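Local structure of alpha-hemoglobin stabilizing protein (Homo sapiens, 1Z8U) at residues Q25-A30 against L82-D87; D9-G14 against D64-E69; K16-L21 against Q72-L77. The protein acts as a chaperone that binds free alpha-hemoglobin and protects it from precipitation and harmful aggregation during erythroid cell development. The protein carries 1 engineered substitution. One frame throughout, in Å; residues are numbered along the deposited sequence.

Contact 1: Q25-A30 against L82-D87. Engineered in segment 25-30: Ala30 (natural residue Pro).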
loop_
_atom_site.group_PDB
_atom_site.type_symbol
_atom_site.label_atom_id
_atom_site.label_comp_id
_atom_site.label_asym_id
_atom_site.label_seq_id
_atom_site.Cartn_x
_atom_site.Cartn_y
_atom_site.Cartn_z
ATOM N N GLN A 25 -7.607 2.081 8.761
ATOM C CA GLN A 25 -7.375 0.638 8.744
ATOM C C GLN A 25 -8.459 -0.175 9.464
ATOM O O GLN A 25 -8.793 0.098 10.615
ATOM C CB GLN A 25 -6.008 0.326 9.355
ATOM C CG GLN A 25 -4.843 0.978 8.625
ATOM C CD GLN A 25 -4.670 0.467 7.199
ATOM O OE1 GLN A 25 -4.648 -0.745 6.960
ATOM N NE2 GLN A 25 -4.530 1.390 6.249
ATOM N N VAL A 26 -8.998 -1.179 8.776
ATOM C CA VAL A 26 -10.039 -2.044 9.331
ATOM C C VAL A 26 -9.466 -3.410 9.699
ATOM O O VAL A 26 -9.353 -4.300 8.862
ATOM C CB VAL A 26 -11.191 -2.237 8.323
ATOM C CG1 VAL A 26 -12.041 -0.982 8.263
ATOM C CG2 VAL A 26 -10.623 -2.534 6.934
ATOM N N PHE A 27 -9.120 -3.575 10.968
ATOM C CA PHE A 27 -8.528 -4.819 11.439
ATOM C C PHE A 27 -9.216 -6.106 11.012
ATOM O O PHE A 27 -8.539 -7.085 10.715
ATOM C CB PHE A 27 -8.380 -4.791 12.963
ATOM C CG PHE A 27 -7.318 -3.843 13.458
ATOM C CD1 PHE A 27 -6.537 -3.114 12.563
ATOM C CD2 PHE A 27 -7.093 -3.686 14.819
ATOM C CE1 PHE A 27 -5.548 -2.244 13.020
ATOM C CE2 PHE A 27 -6.106 -2.818 15.284
ATOM C CZ PHE A 27 -5.332 -2.097 14.382
ATOM N N ASN A 28 -10.542 -6.133 10.970
ATOM C CA ASN A 28 -11.219 -7.365 10.569
ATOM C C ASN A 28 -10.827 -7.775 9.161
ATOM O O ASN A 28 -11.201 -8.848 8.687
ATOM C CB ASN A 28 -12.740 -7.220 10.657
ATOM C CG ASN A 28 -13.298 -7.730 11.972
ATOM O OD1 ASN A 28 -13.021 -8.859 12.375
ATOM N ND2 ASN A 28 -14.093 -6.904 12.644
ATOM N N ASP A 29 -10.056 -6.916 8.502
ATOM C CA ASP A 29 -9.605 -7.175 7.143
ATOM C C ASP A 29 -8.077 -7.125 7.031
ATOM O O ASP A 29 -7.534 -6.411 6.179
ATOM C CB ASP A 29 -10.235 -6.154 6.184
ATOM C CG ASP A 29 -11.749 -6.079 6.320
ATOM O OD1 ASP A 29 -12.414 -7.132 6.235
ATOM O OD2 ASP A 29 -12.277 -4.964 6.507
ATOM N N ALA A 30 -7.388 -7.885 7.884
ATOM C CA ALA A 30 -5.926 -7.917 7.869
ATOM C C ALA A 30 -5.348 -9.298 7.557
ATOM O O ALA A 30 -4.465 -9.424 6.708
ATOM C CB ALA A 30 -5.381 -7.423 9.201
ATOM N N LEU A 82 0.306 -0.391 16.299
ATOM C CA LEU A 82 0.809 -1.750 16.425
ATOM C C LEU A 82 0.271 -2.426 17.679
ATOM O O LEU A 82 -0.062 -3.610 17.661
ATOM C CB LEU A 82 2.339 -1.747 16.464
ATOM C CG LEU A 82 3.074 -1.321 15.191
ATOM C CD1 LEU A 82 4.572 -1.288 15.474
ATOM C CD2 LEU A 82 2.758 -2.286 14.050
ATOM N N ALA A 83 0.188 -1.665 18.766
ATOM C CA ALA A 83 -0.302 -2.191 20.036
ATOM C C ALA A 83 -1.766 -2.601 19.942
ATOM O O ALA A 83 -2.141 -3.702 20.356
ATOM C CB ALA A 83 -0.122 -1.154 21.132
ATOM N N LYS A 84 -2.596 -1.711 19.408
ATOM C CA LYS A 84 -4.008 -2.018 19.273
ATOM C C LYS A 84 -4.157 -3.256 18.393
ATOM O O LYS A 84 -4.907 -4.172 18.726
ATOM C CB LYS A 84 -4.767 -0.842 18.660
ATOM C CG LYS A 84 -6.278 -1.024 18.707
ATOM C CD LYS A 84 -7.021 0.083 17.970
ATOM C CE LYS A 84 -8.522 -0.183 17.962
ATOM N NZ LYS A 84 -9.262 0.792 17.115
ATOM N N TYR A 85 -3.433 -3.288 17.275
ATOM C CA TYR A 85 -3.493 -4.430 16.369
ATOM C C TYR A 85 -2.927 -5.663 17.048
ATOM O O TYR A 85 -3.367 -6.780 16.802
ATOM C CB TYR A 85 -2.707 -4.155 15.084
ATOM C CG TYR A 85 -2.773 -5.293 14.086
ATOM C CD1 TYR A 85 -1.758 -6.249 14.009
ATOM C CD2 TYR A 85 -3.873 -5.431 13.236
ATOM C CE1 TYR A 85 -1.838 -7.315 13.109
ATOM C CE2 TYR A 85 -3.966 -6.490 12.339
ATOM C CZ TYR A 85 -2.948 -7.429 12.278
ATOM O OH TYR A 85 -3.053 -8.474 11.386
ATOM N N ARG A 86 -1.937 -5.450 17.901
ATOM C CA ARG A 86 -1.317 -6.543 18.626
ATOM C C ARG A 86 -2.397 -7.167 19.498
ATOM O O ARG A 86 -2.457 -8.386 19.662
ATOM C CB ARG A 86 -0.195 -6.008 19.505
ATOM C CG ARG A 86 0.832 -7.042 19.903
ATOM C CD ARG A 86 2.148 -6.733 19.227
ATOM N NE ARG A 86 2.613 -5.387 19.550
ATOM C CZ ARG A 86 3.677 -4.817 18.999
ATOM N NH1 ARG A 86 4.387 -5.475 18.093
ATOM N NH2 ARG A 86 4.028 -3.590 19.352
ATOM N N ASP A 87 -3.253 -6.312 20.050
ATOM C CA ASP A 87 -4.342 -6.751 20.914
ATOM C C ASP A 87 -5.580 -7.101 20.091
ATOM O O ASP A 87 -6.712 -6.899 20.528
ATOM C CB ASP A 87 -4.680 -5.658 21.936
ATOM C CG ASP A 87 -5.676 -6.128 22.991
ATOM O OD1 ASP A 87 -5.405 -7.155 23.653
ATOM O OD2 ASP A 87 -6.726 -5.468 23.162
#

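Contact 2: D9-G14 against D64-E69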
loop_
_atom_site.group_PDB
_atom_site.type_symbol
_atom_site.label_atom_id
_atom_site.label_comp_id
_atom_site.label_asym_id
_atom_site.label_seq_id
_atom_site.Cartn_x
_atom_site.Cartn_y
_atom_site.Cartn_z
ATOM N N ASP A 9 6.475 22.389 9.284
ATOM C CA ASP A 9 5.093 22.076 8.941
ATOM C C ASP A 9 5.016 20.834 8.049
ATOM O O ASP A 9 4.079 20.040 8.148
ATOM C CB ASP A 9 4.457 23.279 8.242
ATOM C CG ASP A 9 4.512 24.542 9.091
ATOM O OD1 ASP A 9 3.930 24.545 10.198
ATOM O OD2 ASP A 9 5.142 25.530 8.653
ATOM N N LEU A 10 6.010 20.677 7.182
ATOM C CA LEU A 10 6.087 19.534 6.281
ATOM C C LEU A 10 5.981 18.260 7.125
ATOM O O LEU A 10 5.189 17.368 6.836
ATOM C CB LEU A 10 7.427 19.561 5.542
ATOM C CG LEU A 10 7.579 18.788 4.232
ATOM C CD1 LEU A 10 6.779 19.487 3.137
ATOM C CD2 LEU A 10 9.052 18.717 3.849
ATOM N N ILE A 11 6.790 18.193 8.175
ATOM C CA ILE A 11 6.803 17.052 9.081
ATOM C C ILE A 11 5.439 16.885 9.758
ATOM O O ILE A 11 5.023 15.773 10.093
ATOM C CB ILE A 11 7.891 17.236 10.165
ATOM C CG1 ILE A 11 9.264 17.347 9.496
ATOM C CG2 ILE A 11 7.868 16.072 11.148
ATOM C CD1 ILE A 11 10.414 17.558 10.468
ATOM N N SER A 12 4.743 17.997 9.952
ATOM C CA SER A 12 3.434 17.962 10.586
ATOM C C SER A 12 2.396 17.381 9.625
ATOM O O SER A 12 1.496 16.647 10.042
ATOM C CB SER A 12 3.024 19.374 11.018
ATOM O OG SER A 12 1.982 19.335 11.983
ATOM N N ALA A 13 2.538 17.712 8.343
ATOM C CA ALA A 13 1.639 17.236 7.291
ATOM C C ALA A 13 1.698 15.720 7.142
ATOM O O ALA A 13 0.664 15.050 7.112
ATOM C CB ALA A 13 1.999 17.893 5.962
ATOM N N GLY A 14 2.913 15.190 7.044
ATOM C CA GLY A 14 3.090 13.759 6.899
ATOM C C GLY A 14 2.549 12.954 8.064
ATOM O O GLY A 14 2.189 11.787 7.914
ATOM N N ASP A 64 18.957 16.276 6.900
ATOM C CA ASP A 64 18.920 15.014 7.630
ATOM C C ASP A 64 18.204 15.181 8.964
ATOM O O ASP A 64 17.650 14.224 9.502
ATOM C CB ASP A 64 20.343 14.496 7.882
ATOM C CG ASP A 64 21.138 14.297 6.597
ATOM O OD1 ASP A 64 20.672 13.554 5.708
ATOM O OD2 ASP A 64 22.236 14.878 6.476
ATOM N N LYS A 65 18.218 16.402 9.491
ATOM C CA LYS A 65 17.585 16.699 10.772
ATOM C C LYS A 65 16.063 16.625 10.714
ATOM O O LYS A 65 15.426 16.109 11.630
ATOM C CB LYS A 65 18.006 18.087 11.266
ATOM C CG LYS A 65 17.355 18.480 12.587
ATOM C CD LYS A 65 17.787 19.860 13.065
ATOM C CE LYS A 65 17.106 20.208 14.385
ATOM N NZ LYS A 65 17.488 21.552 14.889
ATOM N N ALA A 66 15.486 17.152 9.638
ATOM C CA ALA A 66 14.038 17.144 9.467
ATOM C C ALA A 66 13.517 15.715 9.338
ATOM O O ALA A 66 12.554 15.332 10.004
ATOM C CB ALA A 66 13.655 17.952 8.234
ATOM N N LEU A 67 14.160 14.931 8.480
ATOM C CA LEU A 67 13.763 13.545 8.263
ATOM C C LEU A 67 13.785 12.758 9.564
ATOM O O LEU A 67 12.822 12.079 9.914
ATOM C CB LEU A 67 14.703 12.881 7.256
ATOM C CG LEU A 67 14.763 13.513 5.864
ATOM C CD1 LEU A 67 15.719 12.721 4.995
ATOM C CD2 LEU A 67 13.372 13.535 5.246
ATOM N N GLN A 68 14.900 12.859 10.274
ATOM C CA GLN A 68 15.088 12.157 11.536
ATOM C C GLN A 68 13.987 12.455 12.551
ATOM O O GLN A 68 13.623 11.585 13.340
ATOM C CB GLN A 68 16.453 12.520 12.117
ATOM C CG GLN A 68 16.934 11.613 13.225
ATOM C CD GLN A 68 18.445 11.648 13.350
ATOM O OE1 GLN A 68 19.037 12.711 13.548
ATOM N NE2 GLN A 68 19.081 10.483 13.224
ATOM N N GLU A 69 13.458 13.677 12.537
ATOM C CA GLU A 69 12.399 14.034 13.474
ATOM C C GLU A 69 11.105 13.388 12.997
ATOM O O GLU A 69 10.318 12.880 13.796
ATOM C CB GLU A 69 12.213 15.555 13.554
ATOM C CG GLU A 69 11.403 16.004 14.773
ATOM C CD GLU A 69 10.766 17.377 14.606
ATOM O OE1 GLU A 69 11.480 18.325 14.215
ATOM O OE2 GLU A 69 9.549 17.509 14.873
#

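Contact 3: K16-L21 against Q72-L77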
loop_
_atom_site.group_PDB
_atom_site.type_symbol
_atom_site.label_atom_id
_atom_site.label_comp_id
_atom_site.label_asym_id
_atom_site.label_seq_id
_atom_site.Cartn_x
_atom_site.Cartn_y
_atom_site.Cartn_z
ATOM N N LYS A 16 -0.119 13.896 9.770
ATOM C CA LYS A 16 -1.566 13.976 9.720
ATOM C C LYS A 16 -1.978 12.955 8.673
ATOM O O LYS A 16 -2.861 12.120 8.901
ATOM C CB LYS A 16 -2.021 15.379 9.304
ATOM C CG LYS A 16 -3.509 15.625 9.540
ATOM C CD LYS A 16 -3.925 17.048 9.202
ATOM C CE LYS A 16 -5.379 17.292 9.588
ATOM N NZ LYS A 16 -6.311 16.333 8.923
ATOM N N GLU A 17 -1.307 13.026 7.528
ATOM C CA GLU A 17 -1.555 12.111 6.421
ATOM C C GLU A 17 -1.339 10.674 6.898
ATOM O O GLU A 17 -2.067 9.766 6.511
ATOM C CB GLU A 17 -0.607 12.440 5.258
ATOM C CG GLU A 17 -0.782 13.869 4.710
ATOM C CD GLU A 17 0.361 14.331 3.809
ATOM O OE1 GLU A 17 0.295 15.471 3.294
ATOM O OE2 GLU A 17 1.325 13.560 3.618
ATOM N N PHE A 18 -0.345 10.480 7.758
ATOM C CA PHE A 18 -0.038 9.160 8.283
ATOM C C PHE A 18 -1.139 8.645 9.206
ATOM O O PHE A 18 -1.371 7.434 9.308
ATOM C CB PHE A 18 1.289 9.188 9.044
ATOM C CG PHE A 18 1.799 7.826 9.412
ATOM C CD1 PHE A 18 2.222 6.940 8.422
ATOM C CD2 PHE A 18 1.838 7.420 10.736
ATOM C CE1 PHE A 18 2.674 5.673 8.749
ATOM C CE2 PHE A 18 2.289 6.154 11.079
ATOM C CZ PHE A 18 2.708 5.277 10.083
ATOM N N SER A 19 -1.823 9.563 9.881
ATOM C CA SER A 19 -2.889 9.178 10.795
ATOM C C SER A 19 -4.153 8.775 10.063
ATOM O O SER A 19 -4.815 7.816 10.449
ATOM C CB SER A 19 -3.192 10.310 11.771
ATOM O OG SER A 19 -2.157 10.419 12.728
ATOM N N VAL A 20 -4.502 9.506 9.011
ATOM C CA VAL A 20 -5.693 9.138 8.262
ATOM C C VAL A 20 -5.424 7.759 7.658
ATOM O O VAL A 20 -6.333 6.934 7.541
ATOM C CB VAL A 20 -6.031 10.162 7.151
ATOM C CG1 VAL A 20 -4.822 10.458 6.303
ATOM C CG2 VAL A 20 -7.136 9.614 6.289
ATOM N N LEU A 21 -4.162 7.506 7.302
ATOM C CA LEU A 21 -3.780 6.214 6.743
ATOM C C LEU A 21 -4.008 5.174 7.832
ATOM O O LEU A 21 -4.733 4.195 7.636
ATOM C CB LEU A 21 -2.296 6.204 6.346
ATOM C CG LEU A 21 -1.785 5.242 5.260
ATOM C CD1 LEU A 21 -0.446 4.649 5.699
ATOM C CD2 LEU A 21 -2.784 4.134 4.982
ATOM N N GLN A 72 10.936 9.828 13.831
ATOM C CA GLN A 72 10.742 9.742 15.281
ATOM C C GLN A 72 9.253 9.856 15.595
ATOM O O GLN A 72 8.731 9.144 16.455
ATOM C CB GLN A 72 11.468 10.877 16.016
ATOM C CG GLN A 72 12.145 10.519 17.328
ATOM C CD GLN A 72 11.152 10.488 18.491
ATOM O OE1 GLN A 72 11.059 9.492 19.213
ATOM N NE2 GLN A 72 10.403 11.573 18.670
ATOM N N GLU A 73 8.581 10.764 14.891
ATOM C CA GLU A 73 7.156 11.004 15.085
ATOM C C GLU A 73 6.271 9.936 14.454
ATOM O O GLU A 73 5.268 9.531 15.045
ATOM C CB GLU A 73 6.778 12.380 14.535
ATOM C CG GLU A 73 7.431 13.542 15.276
ATOM C CD GLU A 73 7.008 13.628 16.736
ATOM O OE1 GLU A 73 7.539 14.503 17.454
ATOM O OE2 GLU A 73 6.148 12.831 17.169
ATOM N N LEU A 74 6.634 9.485 13.256
ATOM C CA LEU A 74 5.859 8.457 12.575
ATOM C C LEU A 74 5.749 7.231 13.475
ATOM O O LEU A 74 4.709 6.572 13.527
ATOM C CB LEU A 74 6.526 8.089 11.250
ATOM C CG LEU A 74 6.480 9.200 10.201
ATOM C CD1 LEU A 74 7.397 8.865 9.046
ATOM C CD2 LEU A 74 5.056 9.388 9.724
ATOM N N ASN A 75 6.828 6.945 14.193
ATOM C CA ASN A 75 6.874 5.813 15.108
ATOM C C ASN A 75 5.927 6.028 16.279
ATOM O O ASN A 75 5.260 5.100 16.727
ATOM C CB ASN A 75 8.293 5.628 15.640
ATOM C CG ASN A 75 9.300 5.375 14.541
ATOM O OD1 ASN A 75 10.499 5.262 14.794
ATOM N ND2 ASN A 75 8.819 5.282 13.308
ATOM N N THR A 76 5.870 7.260 16.768
ATOM C CA THR A 76 5.010 7.599 17.896
ATOM C C THR A 76 3.533 7.342 17.587
ATOM O O THR A 76 2.742 7.066 18.494
ATOM C CB THR A 76 5.202 9.074 18.313
ATOM O OG1 THR A 76 6.597 9.326 18.530
ATOM C CG2 THR A 76 4.442 9.371 19.602
ATOM N N LEU A 77 3.160 7.441 16.314
ATOM C CA LEU A 77 1.783 7.186 15.911
ATOM C C LEU A 77 1.618 5.698 15.634
ATOM O O LEU A 77 0.618 5.090 16.009
ATOM C CB LEU A 77 1.430 7.979 14.650
ATOM C CG LEU A 77 1.108 9.470 14.786
ATOM C CD1 LEU A 77 2.277 10.202 15.420
ATOM C CD2 LEU A 77 0.798 10.047 13.418
#

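Contact 1: Q25-A30 against L82-D87
Phe27 and Tyr85 join the loop between helix 5-23 and helix 34-52 to the C-terminal end of helix 60-86. Their rings form a T-shaped (edge-to-face) pair. Centroids lie 4.9 Å apart and the planes stand at 85°. The edge of Tyr85 provides the stem: its CD2 sits over the centre of the Phe27 face, 3.6 Å from Phe27 CD1. Phe27 also packs on the root of Tyr85: CE2 is 3.3 Å from Tyr85 CA. Phe27 CZ is 3.4 Å from Tyr85 CB. The Tyr85 ring is directed back to the loop because its CG is anti to the backbone N (chi1 -178°). Lys84 lends its backbone carbonyl carbon and the start of its side chain; its CG lies 3.9 Å from Phe27 CE2. Ala30 is an engineered residue in place of proline. Its CB touches the edge of the Tyr85 ring at CE2 (3.6 Å) and lies 3.4 Å from Tyr85 OH. That hydroxyl has its polar partner elsewhere, in a hydrogen bond with Val32 O. With an alanine at Phe27, Tyr85 CD2 would probably lose the ring face beneath it, and the loop its main apolar hold. Phe27 also meets the Phe88 ring, and Tyr85 touches Met37 of helix 34-52. Gln25 NE2 hydrogen-bonds an acidic side chain of the other protein chain, so this loop borders the partner at one end of a three-helix bundle.

Contact 2: D9-G14 against D64-E69
Ile11 and Ala66 mark the closest backbone approach of the two helical segments, with Ile11 CA 7.2 Å from Ala66 CA. Both segments lie within longer helices. Residues 9-14 keep helical bonds such as Ala13 N to Asp9 O, at 2.8 Å. In residues 64-69 the bond from Glu69 N to Lys65 O is longer, at 3.3 Å. From helix 5-23 the contact is made by one side chain, Ile11. It points at the other helix and meets it with the end of its longer branch. CG1 lies anti to the carbonyl carbon (chi1 -60°) and CD1 continues the chain in an extended form (chi2 179°). This carries the CD1 methyl across to the backbone of Ala66. Ile11 CD1 is 3.1 Å from Ala66 O, which is a tight fit for a methyl on a carbonyl. The same methyl lies 4.0 Å from Ala66 CB. Glu69 borders it one helical turn further along. Its CB is 4.1 Å from Ile11 CD1, and its OE1 is 4.0 Å from that methyl. These are packing contacts. The contact is buried and joins helix 5-23 to helix 60-86. Glu69 also touches Leu3, and Ala66 touches Val56 of the loop before helix 60-86. From helix 34-52, Tyr52 packs on Leu10 and Ala13.

Contact 3: K16-L21 against Q72-L77
Phe18 reaches from helix 5-23 to Leu74 and Leu77 of helix 60-86. Its CB already touches the other helix, 3.8 Å from Leu74 CD2. With CG anti to the backbone N (chi1 -170°), the ring extends toward helix 60-86. CG lies 3.6 Å from the same Leu74 methyl. CD1 also borders that methyl, which sits over one face of the ring, displaced toward the rim. This is a CH-pi contact: Leu74 CD2 is 4.0 Å from the Phe18 centroid and 25° off the ring normal. At the edge of the ring, Phe18 CD2 meets Leu77 CD2 at 3.9 Å, and Leu77 CB lies in the ring plane. Further out, Phe18 CE2 comes to 3.5 Å from Leu74 O, and CZ stays near the same carbonyl. One leucine lies over the face and the other at the edge.

The segments belong to helix 5-23 and helix 60-86 of the three-helix bundle. The axes of segments 16-21 and 72-77 come within 10.2 Å, and the two segments run in the same sense at 26° to each other. Helix 34-52 packs on the same ring: Tyr48 meets Phe18 edge-to-face, and Met45 touches both Phe18 and Leu74.

Ser19 lies next to Phe18 and is partly exposed. Its OG is close against Leu77 CD2, at 3.1 Å, a tight contact between a hydroxyl and a methyl. The hydroxyl takes its hydrogen bond within its own helix, with Leu15 O. Leu77 also touches Leu22 one turn beyond Ser19.

Contacts 2 and 3 hold the same two elements, helix 5-23 and helix 60-86. Their centres are about 11 Å apart, and they touch through packing of Gly14 O and Leu74 CD2. Contact 2 is buried; contact 3, though nearest the chain's centre, is only partly buried, and contact 1 is partly buried at one end of the bundle. The centre of contact 1 is about 16 Å from the centre of the chain, across it from contact 2. Contact 1 uses helix 60-86 again, but its other partner is a loop. The chemistry changes with place: a single aliphatic methyl in contact 2, an aromatic ring among leucines in contact 3, and paired aromatic rings in contact 1.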